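Local coordinates for protein 336aa long hypothetical dTDP-glucose 4,6-dehydratase (Pyrococcus horikoshii, PDB 2HUN) that binds NAD(+) in a Rossmann-type domain and probably catalyses the dehydration of dTDP-glucose, as a dTDP-glucose 4,6-dehydratase, at residues 20-23 against 24-28; 109-112 against 113-117; 221-224 against 225-229. All coordinates share one frame; numbering follows the deposited sequence.

Contact 1: 20-23 against 24-28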
loop_
_atom_site.group_PDB
_atom_site.type_symbol
_atom_site.label_atom_id
_atom_site.label_comp_id
_atom_site.label_asym_id
_atom_site.label_seq_id
_atom_site.Cartn_x
_atom_site.Cartn_y
_atom_site.Cartn_z
ATOM N N ILE A 20 -25.182 -8.039 -4.920
ATOM C CA ILE A 20 -25.914 -9.231 -4.514
ATOM C C ILE A 20 -27.261 -9.394 -5.231
ATOM O O ILE A 20 -27.570 -10.474 -5.723
ATOM C CB ILE A 20 -26.137 -9.245 -2.984
ATOM C CG1 ILE A 20 -24.782 -9.396 -2.284
ATOM C CG2 ILE A 20 -27.105 -10.370 -2.602
ATOM C CD1 ILE A 20 -24.827 -9.354 -0.758
ATOM N N ARG A 21 -28.057 -8.330 -5.298
ATOM C CA ARG A 21 -29.352 -8.412 -5.974
ATOM C C ARG A 21 -29.142 -8.778 -7.449
ATOM O O ARG A 21 -29.822 -9.651 -7.999
ATOM C CB ARG A 21 -30.094 -7.073 -5.869
ATOM C CG ARG A 21 -31.555 -7.130 -6.326
ATOM C CD ARG A 21 -32.293 -5.836 -5.983
ATOM N NE ARG A 21 -32.245 -5.523 -4.553
ATOM C CZ ARG A 21 -33.100 -5.999 -3.646
ATOM N NH1 ARG A 21 -34.082 -6.815 -4.010
ATOM N NH2 ARG A 21 -32.972 -5.658 -2.368
ATOM N N TYR A 22 -28.190 -8.101 -8.082
ATOM C CA TYR A 22 -27.871 -8.351 -9.484
ATOM C C TYR A 22 -27.436 -9.809 -9.689
ATOM O O TYR A 22 -27.967 -10.522 -10.540
ATOM C CB TYR A 22 -26.742 -7.415 -9.924
ATOM C CG TYR A 22 -26.251 -7.655 -11.329
ATOM C CD1 TYR A 22 -26.855 -7.024 -12.413
ATOM C CD2 TYR A 22 -25.171 -8.510 -11.574
ATOM C CE1 TYR A 22 -26.393 -7.236 -13.718
ATOM C CE2 TYR A 22 -24.704 -8.729 -12.868
ATOM C CZ TYR A 22 -25.319 -8.089 -13.932
ATOM O OH TYR A 22 -24.865 -8.301 -15.212
ATOM N N ILE A 23 -26.460 -10.244 -8.904
ATOM C CA ILE A 23 -25.948 -11.604 -9.009
ATOM C C ILE A 23 -27.014 -12.691 -8.863
ATOM O O ILE A 23 -27.089 -13.602 -9.689
ATOM C CB ILE A 23 -24.817 -11.838 -7.976
ATOM C CG1 ILE A 23 -23.491 -11.338 -8.558
ATOM C CG2 ILE A 23 -24.746 -13.303 -7.573
ATOM C CD1 ILE A 23 -23.197 -11.844 -9.971
ATOM N N LEU A 24 -27.834 -12.601 -7.820
ATOM C CA LEU A 24 -28.877 -13.600 -7.604
ATOM C C LEU A 24 -29.942 -13.543 -8.692
ATOM O O LEU A 24 -30.573 -14.549 -9.009
ATOM C CB LEU A 24 -29.525 -13.410 -6.228
ATOM C CG LEU A 24 -28.607 -13.712 -5.042
ATOM C CD1 LEU A 24 -29.321 -13.408 -3.733
ATOM C CD2 LEU A 24 -28.179 -15.169 -5.096
ATOM N N GLU A 25 -30.133 -12.368 -9.274
ATOM C CA GLU A 25 -31.125 -12.213 -10.321
ATOM C C GLU A 25 -30.646 -12.793 -11.644
ATOM O O GLU A 25 -31.409 -13.442 -12.352
ATOM C CB GLU A 25 -31.471 -10.736 -10.491
ATOM C CG GLU A 25 -32.638 -10.475 -11.413
ATOM C CD GLU A 25 -33.162 -9.060 -11.281
ATOM O OE1 GLU A 25 -33.444 -8.637 -10.136
ATOM O OE2 GLU A 25 -33.293 -8.374 -12.318
ATOM N N LYS A 26 -29.375 -12.572 -11.969
ATOM C CA LYS A 26 -28.808 -13.069 -13.225
ATOM C C LYS A 26 -28.353 -14.523 -13.211
ATOM O O LYS A 26 -28.245 -15.149 -14.264
ATOM C CB LYS A 26 -27.629 -12.193 -13.650
ATOM C CG LYS A 26 -28.011 -11.024 -14.542
ATOM C CD LYS A 26 -29.025 -10.109 -13.874
ATOM C CE LYS A 26 -29.515 -9.049 -14.850
ATOM N NZ LYS A 26 -30.149 -9.673 -16.043
ATOM N N HIS A 27 -28.080 -15.061 -12.027
ATOM C CA HIS A 27 -27.610 -16.436 -11.922
ATOM C C HIS A 27 -28.485 -17.279 -10.997
ATOM O O HIS A 27 -28.222 -17.378 -9.803
ATOM C CB HIS A 27 -26.165 -16.437 -11.423
ATOM C CG HIS A 27 -25.216 -15.700 -12.318
ATOM N ND1 HIS A 27 -24.838 -16.176 -13.555
ATOM C CD2 HIS A 27 -24.582 -14.515 -12.161
ATOM C CE1 HIS A 27 -24.012 -15.315 -14.122
ATOM N NE2 HIS A 27 -23.841 -14.299 -13.297
ATOM N N PRO A 28 -29.529 -17.919 -11.554
ATOM C CA PRO A 28 -30.483 -18.768 -10.828
ATOM C C PRO A 28 -29.868 -19.809 -9.894
ATOM O O PRO A 28 -30.417 -20.093 -8.832
ATOM C CB PRO A 28 -31.274 -19.440 -11.946
ATOM C CG PRO A 28 -31.179 -18.489 -13.084
ATOM C CD PRO A 28 -29.786 -17.958 -13.005
#
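K26 lays its aliphatic chain across one face of the Y22 ring, one helical turn earlier: CD of K26 sits 4.1 Å from the centroid of the Y22 ring, a CH-pi contact. With CG anti to its backbone N (chi1 176°), the Y22 ring lies beside the carbonyl carbon, within reach of K26, whose bend at chi2 (58°) folds CD and CE over it, CE 3.8 Å from CE1 of Y22. Next along, the methyl CD1 of I23 approaches the carbon edge of the H27 imidazole, 3.7 Å from CD2 of H27. I20 and L24 run side by side, CG2 of I20 and CD1 of L24 3.9 Å apart, both against V32 and Y56 of the neighbouring strands. Under these side chains run the i to i+4 bonds of helix 14-26, the helix of the first beta-alpha-beta unit, the last being H27 N to I23 O at 2.9 Å, where the helix ends. Farther out, E228 takes hydrogen bonds from both Y22 OH and H27 NE2, W30 stacks on the H27 ring, and D49 holds R21 in a salt bridge. An apolar flank thus faces the sheet, while Y22 and H27 share one carboxylate, which would tend to favour protonated H27.

Contact 2: 109-112 against 113-117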
loop_
_atom_site.group_PDB
_atom_site.type_symbol
_atom_site.label_atom_id
_atom_site.label_comp_id
_atom_site.label_asym_id
_atom_site.label_seq_id
_atom_site.Cartn_x
_atom_site.Cartn_y
_atom_site.Cartn_z
ATOM N N LEU A 109 -8.431 -11.719 5.203
ATOM C CA LEU A 109 -9.107 -12.408 4.119
ATOM C C LEU A 109 -8.065 -13.138 3.269
ATOM O O LEU A 109 -8.266 -14.291 2.887
ATOM C CB LEU A 109 -9.877 -11.404 3.258
ATOM C CG LEU A 109 -10.969 -11.982 2.359
ATOM C CD1 LEU A 109 -12.076 -12.558 3.235
ATOM C CD2 LEU A 109 -11.525 -10.895 1.447
ATOM N N LEU A 110 -6.954 -12.463 2.978
ATOM C CA LEU A 110 -5.885 -13.060 2.176
ATOM C C LEU A 110 -5.312 -14.284 2.893
ATOM O O LEU A 110 -5.062 -15.317 2.277
ATOM C CB LEU A 110 -4.777 -12.029 1.905
ATOM C CG LEU A 110 -5.130 -10.940 0.879
ATOM C CD1 LEU A 110 -4.071 -9.841 0.861
ATOM C CD2 LEU A 110 -5.269 -11.582 -0.497
ATOM N N GLU A 111 -5.104 -14.169 4.197
ATOM C CA GLU A 111 -4.568 -15.291 4.955
ATOM C C GLU A 111 -5.526 -16.472 4.938
ATOM O O GLU A 111 -5.107 -17.608 4.728
ATOM C CB GLU A 111 -4.272 -14.875 6.398
ATOM C CG GLU A 111 -2.923 -14.177 6.580
ATOM C CD GLU A 111 -1.743 -15.081 6.232
ATOM O OE1 GLU A 111 -1.358 -15.157 5.046
ATOM O OE2 GLU A 111 -1.208 -15.728 7.151
ATOM N N SER A 112 -6.815 -16.212 5.144
ATOM C CA SER A 112 -7.795 -17.290 5.141
ATOM C C SER A 112 -7.812 -17.959 3.773
ATOM O O SER A 112 -7.942 -19.179 3.667
ATOM C CB SER A 112 -9.191 -16.754 5.484
ATOM O OG SER A 112 -9.723 -15.978 4.425
ATOM N N ILE A 113 -7.667 -17.160 2.721
ATOM C CA ILE A 113 -7.662 -17.710 1.376
ATOM C C ILE A 113 -6.452 -18.608 1.106
ATOM O O ILE A 113 -6.615 -19.728 0.612
ATOM C CB ILE A 113 -7.713 -16.590 0.313
ATOM C CG1 ILE A 113 -9.119 -15.978 0.282
ATOM C CG2 ILE A 113 -7.326 -17.149 -1.054
ATOM C CD1 ILE A 113 -9.251 -14.759 -0.620
ATOM N N ARG A 114 -5.248 -18.141 1.438
ATOM C CA ARG A 114 -4.050 -18.940 1.183
ATOM C C ARG A 114 -3.880 -20.099 2.165
ATOM O O ARG A 114 -3.242 -21.097 1.840
ATOM C CB ARG A 114 -2.788 -18.053 1.177
ATOM C CG ARG A 114 -2.329 -17.504 2.531
ATOM C CD ARG A 114 -1.312 -18.429 3.211
ATOM N NE ARG A 114 -0.801 -17.842 4.448
ATOM C CZ ARG A 114 0.120 -18.401 5.229
ATOM N NH1 ARG A 114 0.651 -19.575 4.906
ATOM N NH2 ARG A 114 0.509 -17.785 6.342
ATOM N N ARG A 115 -4.454 -19.975 3.355
ATOM C CA ARG A 115 -4.344 -21.043 4.343
ATOM C C ARG A 115 -5.414 -22.119 4.147
ATOM O O ARG A 115 -5.145 -23.303 4.341
ATOM C CB ARG A 115 -4.447 -20.474 5.765
ATOM C CG ARG A 115 -3.270 -19.611 6.169
ATOM C CD ARG A 115 -3.470 -18.973 7.539
ATOM N NE ARG A 115 -3.770 -19.963 8.572
ATOM C CZ ARG A 115 -3.827 -19.697 9.875
ATOM N NH1 ARG A 115 -3.599 -18.467 10.322
ATOM N NH2 ARG A 115 -4.132 -20.661 10.735
ATOM N N GLU A 116 -6.613 -21.713 3.737
ATOM C CA GLU A 116 -7.721 -22.657 3.556
ATOM C C GLU A 116 -8.102 -23.057 2.133
ATOM O O GLU A 116 -8.400 -24.224 1.880
ATOM C CB GLU A 116 -8.983 -22.113 4.226
ATOM C CG GLU A 116 -8.914 -21.966 5.734
ATOM C CD GLU A 116 -8.991 -23.296 6.461
ATOM O OE1 GLU A 116 -9.259 -24.324 5.803
ATOM O OE2 GLU A 116 -8.795 -23.308 7.693
ATOM N N ASN A 117 -8.105 -22.105 1.205
ATOM C CA ASN A 117 -8.533 -22.410 -0.152
ATOM C C ASN A 117 -7.885 -21.504 -1.201
ATOM O O ASN A 117 -8.536 -20.627 -1.768
ATOM C CB ASN A 117 -10.053 -22.262 -0.215
ATOM C CG ASN A 117 -10.640 -22.746 -1.523
ATOM O OD1 ASN A 117 -10.047 -23.583 -2.201
ATOM N ND2 ASN A 117 -11.799 -22.214 -1.893
#
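E111 lies alongside R114, both side chains pointing the same way, and the guanidinium takes the carboxylate side-on. NE of R114 reaches OE1 of E111 at 2.8 Å, arriving from above the carboxylate plane, while NH2 of R114 meets OE2 of E111, also at 2.8 Å, on the syn lone pair. Both oxygens lie close to the guanidinium plane, yet the two flat groups are turned 43° against each other, so the fork is twisted. To close a bridge over three residues, R114 sets CG between its backbone N and carbonyl carbon (chi1 72°) and E111 folds back at chi2. A second hydrogen bond to OE1, from NE1 of W165 on helix 150-168, helps fix the carboxylate, and CG of R115 rests over one guanidinium face. P95 of the second subunit packs on both E111 and R114, placing the pair at the subunit interface.

On the flank toward helix 66-74, OG of S112 turns back to the carbonyl of L109, 2.7 Å from its O. That oxygen also accepts the amide of I113 at 2.9 Å, from the same face of its plane, so one carbonyl holds two donors. L109, L110 and I113 cover F122 of strand 121-127. The backbone ladder of helix 96-116 continues to E116 N, which bonds O of S112 at 2.9 Å. In this last turn the serine hydroxyl is satisfied within its own helix, and the buried carboxylate is met by an arginine and an indole N-H, which would probably keep it ionised.

Contact 3: 221-224 against 225-229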
loop_
_atom_site.group_PDB
_atom_site.type_symbol
_atom_site.label_atom_id
_atom_site.label_comp_id
_atom_site.label_asym_id
_atom_site.label_seq_id
_atom_site.Cartn_x
_atom_site.Cartn_y
_atom_site.Cartn_z
ATOM N N GLU A 221 -24.973 -0.171 -11.282
ATOM C CA GLU A 221 -25.172 -1.442 -11.978
ATOM C C GLU A 221 -24.033 -1.709 -12.975
ATOM O O GLU A 221 -23.639 -2.865 -13.180
ATOM C CB GLU A 221 -26.519 -1.477 -12.714
ATOM C CG GLU A 221 -26.915 -2.880 -13.176
ATOM C CD GLU A 221 -28.125 -2.881 -14.092
ATOM O OE1 GLU A 221 -29.155 -2.283 -13.720
ATOM O OE2 GLU A 221 -28.051 -3.480 -15.187
ATOM N N ASP A 222 -23.508 -0.646 -13.588
ATOM C CA ASP A 222 -22.405 -0.787 -14.536
ATOM C C ASP A 222 -21.137 -1.214 -13.800
ATOM O O ASP A 222 -20.326 -1.969 -14.334
ATOM C CB ASP A 222 -22.147 0.526 -15.282
ATOM C CG ASP A 222 -22.945 0.632 -16.565
ATOM O OD1 ASP A 222 -23.169 -0.412 -17.216
ATOM O OD2 ASP A 222 -23.334 1.761 -16.932
ATOM N N HIS A 223 -20.958 -0.712 -12.581
ATOM C CA HIS A 223 -19.804 -1.092 -11.779
ATOM C C HIS A 223 -19.988 -2.585 -11.495
ATOM O O HIS A 223 -19.067 -3.385 -11.661
ATOM C CB HIS A 223 -19.771 -0.305 -10.461
ATOM C CG HIS A 223 -18.634 -0.678 -9.551
ATOM N ND1 HIS A 223 -18.675 -0.477 -8.186
ATOM C CD2 HIS A 223 -17.420 -1.226 -9.812
ATOM C CE1 HIS A 223 -17.541 -0.887 -7.647
ATOM N NE2 HIS A 223 -16.762 -1.346 -8.613
ATOM N N VAL A 224 -21.199 -2.948 -11.085
ATOM C CA VAL A 224 -21.547 -4.333 -10.774
ATOM C C VAL A 224 -21.256 -5.263 -11.948
ATOM O O VAL A 224 -20.689 -6.340 -11.767
ATOM C CB VAL A 224 -23.046 -4.444 -10.379
ATOM C CG1 VAL A 224 -23.517 -5.880 -10.499
ATOM C CG2 VAL A 224 -23.237 -3.967 -8.938
ATOM N N ARG A 225 -21.638 -4.842 -13.151
ATOM C CA ARG A 225 -21.406 -5.646 -14.346
ATOM C C ARG A 225 -19.913 -5.837 -14.575
ATOM O O ARG A 225 -19.469 -6.924 -14.976
ATOM C CB ARG A 225 -22.062 -4.986 -15.566
ATOM C CG ARG A 225 -23.589 -5.124 -15.579
ATOM C CD ARG A 225 -24.248 -4.240 -16.637
ATOM N NE ARG A 225 -25.710 -4.336 -16.606
ATOM C CZ ARG A 225 -26.414 -5.351 -17.106
ATOM N NH1 ARG A 225 -25.797 -6.373 -17.689
ATOM N NH2 ARG A 225 -27.739 -5.356 -17.011
ATOM N N ALA A 226 -19.139 -4.783 -14.312
ATOM C CA ALA A 226 -17.691 -4.845 -14.462
ATOM C C ALA A 226 -17.105 -5.845 -13.461
ATOM O O ALA A 226 -16.271 -6.667 -13.825
ATOM C CB ALA A 226 -17.076 -3.461 -14.241
ATOM N N ILE A 227 -17.531 -5.770 -12.203
ATOM C CA ILE A 227 -17.033 -6.693 -11.187
ATOM C C ILE A 227 -17.326 -8.137 -11.607
ATOM O O ILE A 227 -16.463 -9.014 -11.500
ATOM C CB ILE A 227 -17.683 -6.418 -9.804
ATOM C CG1 ILE A 227 -17.245 -5.042 -9.288
ATOM C CG2 ILE A 227 -17.297 -7.523 -8.813
ATOM C CD1 ILE A 227 -17.807 -4.652 -7.920
ATOM N N GLU A 228 -18.542 -8.376 -12.086
ATOM C CA GLU A 228 -18.939 -9.708 -12.531
ATOM C C GLU A 228 -17.976 -10.192 -13.606
ATOM O O GLU A 228 -17.477 -11.319 -13.554
ATOM C CB GLU A 228 -20.363 -9.686 -13.101
ATOM C CG GLU A 228 -20.769 -10.983 -13.814
ATOM C CD GLU A 228 -22.188 -10.958 -14.371
ATOM O OE1 GLU A 228 -22.575 -9.950 -15.001
ATOM O OE2 GLU A 228 -22.913 -11.959 -14.194
ATOM N N LEU A 229 -17.724 -9.322 -14.582
ATOM C CA LEU A 229 -16.838 -9.630 -15.690
ATOM C C LEU A 229 -15.431 -9.954 -15.193
ATOM O O LEU A 229 -14.818 -10.919 -15.641
ATOM C CB LEU A 229 -16.800 -8.436 -16.652
ATOM C CG LEU A 229 -16.511 -8.723 -18.121
ATOM C CD1 LEU A 229 -17.427 -9.831 -18.629
ATOM C CD2 LEU A 229 -16.735 -7.444 -18.925
#
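Helix 220-233 follows strand 215-219 in the Rossmann-type domain and runs past the NAD pocket, which its H223 approaches to about 5 Å, side chain to cofactor. Over one face of the H223 imidazole lies the methyl CD1 of I227, a CH-pi contact 3.8 Å from the ring centroid and 23° off its normal. N181, an NAD-binding residue, receives ND1 of H223 in a hydrogen bond, which helps hold the ring in its rotation; I15 of helix 14-26, another residue of the NAD site, packs against it too.

On another flank E221 and R225 run side by side as an i to i+4 salt bridge. R225 is extended as far as NE and turns at chi4 (-77°), so NE and NH2 face one oxygen. D222 sends its carboxylate to the backbone amides of K297 and Y298, and OD1 of D222 passes 4.0 Å from CD of R225. Y22 of helix 14-26 covers V224 and R225. The grip on E221 is uneven: OE2 of E221 takes NH2 of R225 at 2.6 Å, nearly along the C-O bond, and NE of R225 at 2.9 Å through its anti lone pair, while also bonding OH of Y298.

Overall arrangement
All three contacts lie within one helix each or run just past its end, between side chains three or four residues apart, but they sit at different depths. Contact 3 is the most buried and lies nearest the cofactor; contacts 1 and 2 are partly buried helix ends. Contacts 1 and 3 touch, their centres about 12 Å apart, because helices 14-26 and 220-233 pack together, with E228 reaching across and Y22 wedged against V224. Contact 2 stands apart, its nearest atoms about 14 Å from contact 1 and about 12 Å from contact 3; it alone meets the second subunit. Glutamate-arginine bridges mark contacts 2 and 3, whereas within contact 1 side chains meet through carbon, K26 and I23 against rings and I20 against L24.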